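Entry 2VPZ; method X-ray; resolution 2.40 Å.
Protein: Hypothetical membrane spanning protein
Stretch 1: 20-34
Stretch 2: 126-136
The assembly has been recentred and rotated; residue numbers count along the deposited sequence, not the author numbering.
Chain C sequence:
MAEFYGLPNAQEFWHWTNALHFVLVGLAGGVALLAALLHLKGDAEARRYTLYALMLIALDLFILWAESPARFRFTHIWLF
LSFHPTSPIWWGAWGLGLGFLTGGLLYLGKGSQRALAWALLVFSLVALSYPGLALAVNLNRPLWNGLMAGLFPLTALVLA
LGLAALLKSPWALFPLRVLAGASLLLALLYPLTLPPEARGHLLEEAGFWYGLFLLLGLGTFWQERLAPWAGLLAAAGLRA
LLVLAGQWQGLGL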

# COMPACT_ATOMS: atom_id res chain seq x y z
N LEU C 20 -9.36 -37.16 20.31
CA LEU C 20 -9.77 -38.52 20.65
C LEU C 20 -10.76 -38.95 19.52
O LEU C 20 -10.63 -40.03 18.92
CB LEU C 20 -10.46 -38.56 22.04
CG LEU C 20 -10.46 -39.83 22.93
CD1 LEU C 20 -11.82 -39.97 23.69
CD2 LEU C 20 -10.18 -41.09 22.07
N HIS C 21 -11.76 -38.11 19.21
CA HIS C 21 -12.71 -38.42 18.12
C HIS C 21 -11.89 -38.73 16.85
O HIS C 21 -12.18 -39.69 16.11
CB HIS C 21 -13.70 -37.25 17.83
CG HIS C 21 -14.20 -37.17 16.43
ND1 HIS C 21 -15.51 -37.40 16.08
CD2 HIS C 21 -13.56 -36.92 15.29
CE1 HIS C 21 -15.65 -37.31 14.78
NE2 HIS C 21 -14.47 -37.01 14.28
N PHE C 22 -10.84 -37.95 16.60
CA PHE C 22 -9.98 -38.15 15.43
C PHE C 22 -9.28 -39.52 15.39
O PHE C 22 -9.19 -40.12 14.34
CB PHE C 22 -8.98 -37.00 15.28
CG PHE C 22 -9.39 -35.92 14.31
CD1 PHE C 22 -10.29 -34.91 14.68
CD2 PHE C 22 -8.90 -35.92 12.99
CE1 PHE C 22 -10.70 -33.91 13.76
CE2 PHE C 22 -9.29 -34.94 12.06
CZ PHE C 22 -10.19 -33.93 12.44
N VAL C 23 -8.79 -40.01 16.52
CA VAL C 23 -8.16 -41.32 16.55
C VAL C 23 -9.24 -42.40 16.32
O VAL C 23 -9.03 -43.37 15.59
CB VAL C 23 -7.43 -41.62 17.92
CG1 VAL C 23 -6.99 -43.11 18.00
CG2 VAL C 23 -6.23 -40.68 18.12
N LEU C 24 -10.41 -42.20 16.91
CA LEU C 24 -11.51 -43.17 16.83
C LEU C 24 -12.15 -43.35 15.42
O LEU C 24 -12.30 -44.49 14.97
CB LEU C 24 -12.57 -42.91 17.91
CG LEU C 24 -12.64 -43.87 19.14
CD1 LEU C 24 -11.22 -44.08 19.72
CD2 LEU C 24 -13.59 -43.32 20.23
N VAL C 25 -12.51 -42.26 14.75
CA VAL C 25 -13.09 -42.34 13.41
C VAL C 25 -12.10 -43.03 12.41
O VAL C 25 -12.52 -43.57 11.38
CB VAL C 25 -13.54 -40.91 12.88
CG1 VAL C 25 -12.32 -40.08 12.48
CG2 VAL C 25 -14.51 -41.05 11.70
N GLY C 26 -10.79 -43.03 12.74
CA GLY C 26 -9.76 -43.69 11.95
C GLY C 26 -9.99 -45.21 12.04
O GLY C 26 -10.10 -45.92 11.03
N LEU C 27 -10.08 -45.68 13.28
CA LEU C 27 -10.39 -47.06 13.67
C LEU C 27 -11.73 -47.48 13.07
O LEU C 27 -11.85 -48.53 12.43
CB LEU C 27 -10.55 -47.20 15.17
CG LEU C 27 -9.40 -47.86 15.93
CD1 LEU C 27 -9.69 -47.87 17.44
CD2 LEU C 27 -9.19 -49.29 15.38
N ALA C 28 -12.75 -46.67 13.34
CA ALA C 28 -14.09 -46.97 12.86
C ALA C 28 -14.07 -47.24 11.34
O ALA C 28 -14.36 -48.37 10.90
CB ALA C 28 -15.08 -45.81 13.20
N GLY C 29 -13.67 -46.23 10.56
CA GLY C 29 -13.59 -46.30 9.11
C GLY C 29 -12.76 -47.42 8.47
O GLY C 29 -13.20 -48.09 7.52
N GLY C 30 -11.56 -47.62 9.00
CA GLY C 30 -10.67 -48.69 8.58
C GLY C 30 -11.15 -50.09 8.97
O GLY C 30 -10.82 -51.07 8.30
N VAL C 31 -11.90 -50.24 10.06
CA VAL C 31 -12.40 -51.59 10.39
C VAL C 31 -13.62 -51.88 9.47
O VAL C 31 -13.85 -53.03 9.07
CB VAL C 31 -12.70 -51.77 11.94
CG1 VAL C 31 -13.59 -53.01 12.19
CG2 VAL C 31 -11.36 -51.95 12.71
N ALA C 32 -14.37 -50.84 9.11
CA ALA C 32 -15.49 -50.99 8.17
C ALA C 32 -14.93 -51.34 6.76
O ALA C 32 -15.63 -51.96 5.95
CB ALA C 32 -16.34 -49.68 8.09
N LEU C 33 -13.68 -50.96 6.46
CA LEU C 33 -13.06 -51.31 5.16
C LEU C 33 -12.69 -52.81 5.19
O LEU C 33 -12.91 -53.54 4.22
CB LEU C 33 -11.81 -50.43 4.82
CG LEU C 33 -11.10 -50.76 3.47
CD1 LEU C 33 -11.95 -50.28 2.29
CD2 LEU C 33 -9.70 -50.14 3.40
N LEU C 34 -12.12 -53.25 6.32
CA LEU C 34 -11.77 -54.65 6.54
C LEU C 34 -13.02 -55.55 6.42
O LEU C 34 -13.00 -56.56 5.70
CB LEU C 34 -11.10 -54.85 7.91
CG LEU C 34 -9.70 -54.21 8.03
CD1 LEU C 34 -8.91 -54.90 9.16
CD2 LEU C 34 -8.94 -54.33 6.68
N VAL C 126 -15.44 -42.94 2.11
CA VAL C 126 -15.88 -41.58 2.44
C VAL C 126 -15.41 -41.27 3.90
O VAL C 126 -14.76 -40.27 4.12
CB VAL C 126 -17.46 -41.43 2.33
CG1 VAL C 126 -17.92 -40.04 2.85
CG2 VAL C 126 -17.92 -41.65 0.88
N ALA C 127 -15.71 -42.15 4.86
CA ALA C 127 -15.31 -42.00 6.28
C ALA C 127 -13.79 -41.97 6.60
O ALA C 127 -13.36 -41.41 7.61
CB ALA C 127 -16.01 -43.08 7.17
N LEU C 128 -12.98 -42.60 5.74
CA LEU C 128 -11.48 -42.66 5.84
C LEU C 128 -10.84 -41.40 5.26
O LEU C 128 -9.70 -41.04 5.59
CB LEU C 128 -10.92 -43.87 5.07
CG LEU C 128 -10.77 -45.26 5.72
CD1 LEU C 128 -10.74 -46.38 4.66
CD2 LEU C 128 -9.50 -45.31 6.60
N SER C 129 -11.58 -40.79 4.35
CA SER C 129 -11.19 -39.61 3.60
C SER C 129 -11.57 -38.23 4.17
O SER C 129 -10.86 -37.25 3.96
CB SER C 129 -11.78 -39.69 2.16
OG SER C 129 -11.17 -40.65 1.35
N TYR C 130 -12.67 -38.15 4.90
CA TYR C 130 -13.14 -36.86 5.41
C TYR C 130 -12.30 -36.14 6.51
O TYR C 130 -12.23 -34.90 6.51
CB TYR C 130 -14.64 -36.92 5.77
CG TYR C 130 -14.99 -36.97 7.25
CD1 TYR C 130 -15.09 -35.79 8.02
CD2 TYR C 130 -15.19 -38.20 7.90
CE1 TYR C 130 -15.39 -35.84 9.41
CE2 TYR C 130 -15.49 -38.26 9.29
CZ TYR C 130 -15.59 -37.07 10.04
OH TYR C 130 -15.86 -37.13 11.39
N PRO C 131 -11.66 -36.89 7.44
CA PRO C 131 -10.85 -36.22 8.46
C PRO C 131 -9.67 -35.36 7.94
O PRO C 131 -9.52 -34.20 8.33
CB PRO C 131 -10.38 -37.35 9.38
CG PRO C 131 -11.43 -38.42 9.23
CD PRO C 131 -11.90 -38.31 7.78
N GLY C 132 -8.83 -35.91 7.07
CA GLY C 132 -7.71 -35.18 6.50
C GLY C 132 -8.16 -33.96 5.71
O GLY C 132 -7.47 -32.93 5.65
N LEU C 133 -9.33 -34.06 5.09
CA LEU C 133 -9.91 -32.93 4.34
C LEU C 133 -10.59 -31.90 5.30
O LEU C 133 -10.68 -30.72 4.96
CB LEU C 133 -10.88 -33.39 3.22
CG LEU C 133 -10.33 -34.17 2.00
CD1 LEU C 133 -11.46 -34.48 1.00
CD2 LEU C 133 -9.21 -33.37 1.29
N ALA C 134 -11.04 -32.33 6.49
CA ALA C 134 -11.65 -31.40 7.46
C ALA C 134 -10.54 -30.44 7.94
O ALA C 134 -10.80 -29.27 8.28
CB ALA C 134 -12.30 -32.15 8.69
N LEU C 135 -9.30 -30.93 7.94
CA LEU C 135 -8.10 -30.14 8.28
C LEU C 135 -7.62 -29.30 7.06
O LEU C 135 -7.63 -28.06 7.11
CB LEU C 135 -6.92 -31.04 8.73
CG LEU C 135 -7.13 -32.01 9.89
CD1 LEU C 135 -5.79 -32.53 10.45
CD2 LEU C 135 -7.95 -31.32 11.02
N ALA C 136 -7.22 -30.00 6.01
CA ALA C 136 -6.66 -29.50 4.73
C ALA C 136 -7.37 -28.42 3.90
O ALA C 136 -6.74 -27.76 3.08
CB ALA C 136 -6.28 -30.72 3.80
O HOH W 1 -11.24 -42.43 9.03

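Two helices that lie side by side in a membrane protein need not meet along a uniform seam; they can approach closely where residues are small and spread apart where large side chains fill the gap. The helices 20-34 and 126-136 of this hypothetical membrane spanning protein illustrate the principle. They run roughly antiparallel, at 153° between their N-to-C directions, with axes 8.4 Å apart at closest approach, and bury 459 Å² between them.

The narrow end is built on glycine. The CA atoms of Gly-29 and Leu-128 lie 5.3 Å apart, and with no side chain on Gly-29, CG of Leu-128 comes within 4.0 Å of the C atom of Gly-29. Leu-128 leaves its backbone sideways, but its m,t conformation brings the branched end nearer to the partner helix: CD2 rests 3.9 Å from N of Gly-30, while CD1 meets CD2 of Leu-33 at 4.1 Å. Leu-33 points toward the other helix and reaches this contact in a t,p conformation.

At the other end the backbones separate, with the CA atoms of Phe-22 and Pro-131 7.3 Å apart, and longer side chains span the space. Phe-22 also starts sideways; its chi1 of -97° lies between the usual wells and places the ring against two aliphatic partners, CE2 lying 3.8 Å from CB of Pro-131 and CZ 3.7 Å from CD2 of Leu-135. Val-25, directed toward the partner helix with chi1 p, divides its methyls between neighbours: CG1 packs 3.8 Å from CG of Pro-131, and CG2 lies 3.8 Å from CE2 of Tyr-130.

Pro-131 has a second role. Lacking an amide hydrogen, it cannot donate the usual backbone bond, and the helix is kinked where the N atoms of Pro-131 and Gly-132 have no bond to the preceding turn. Its C-gamma exo ring nevertheless supplies an apolar surface to Phe-22 and Val-25.

Polar chemistry is sparse. His-21 (chi1 t) and Tyr-130 (chi1 105°, between wells) both leave the backbone sideways, yet their ends converge. NE2 of His-21 donates a weak hydrogen bond to OH of Tyr-130 at 3.2 Å; the hydroxyl lies near the imidazole plane, but the 127° angle at the hydrogen is far from linear. A water provides a second polar link, donating to O of Val-25 at 2.9 Å and to O of Ala-127 at 2.7 Å. It thus joins the two backbones through their carbonyls, which, both being acceptors, could not hydrogen-bond to each other.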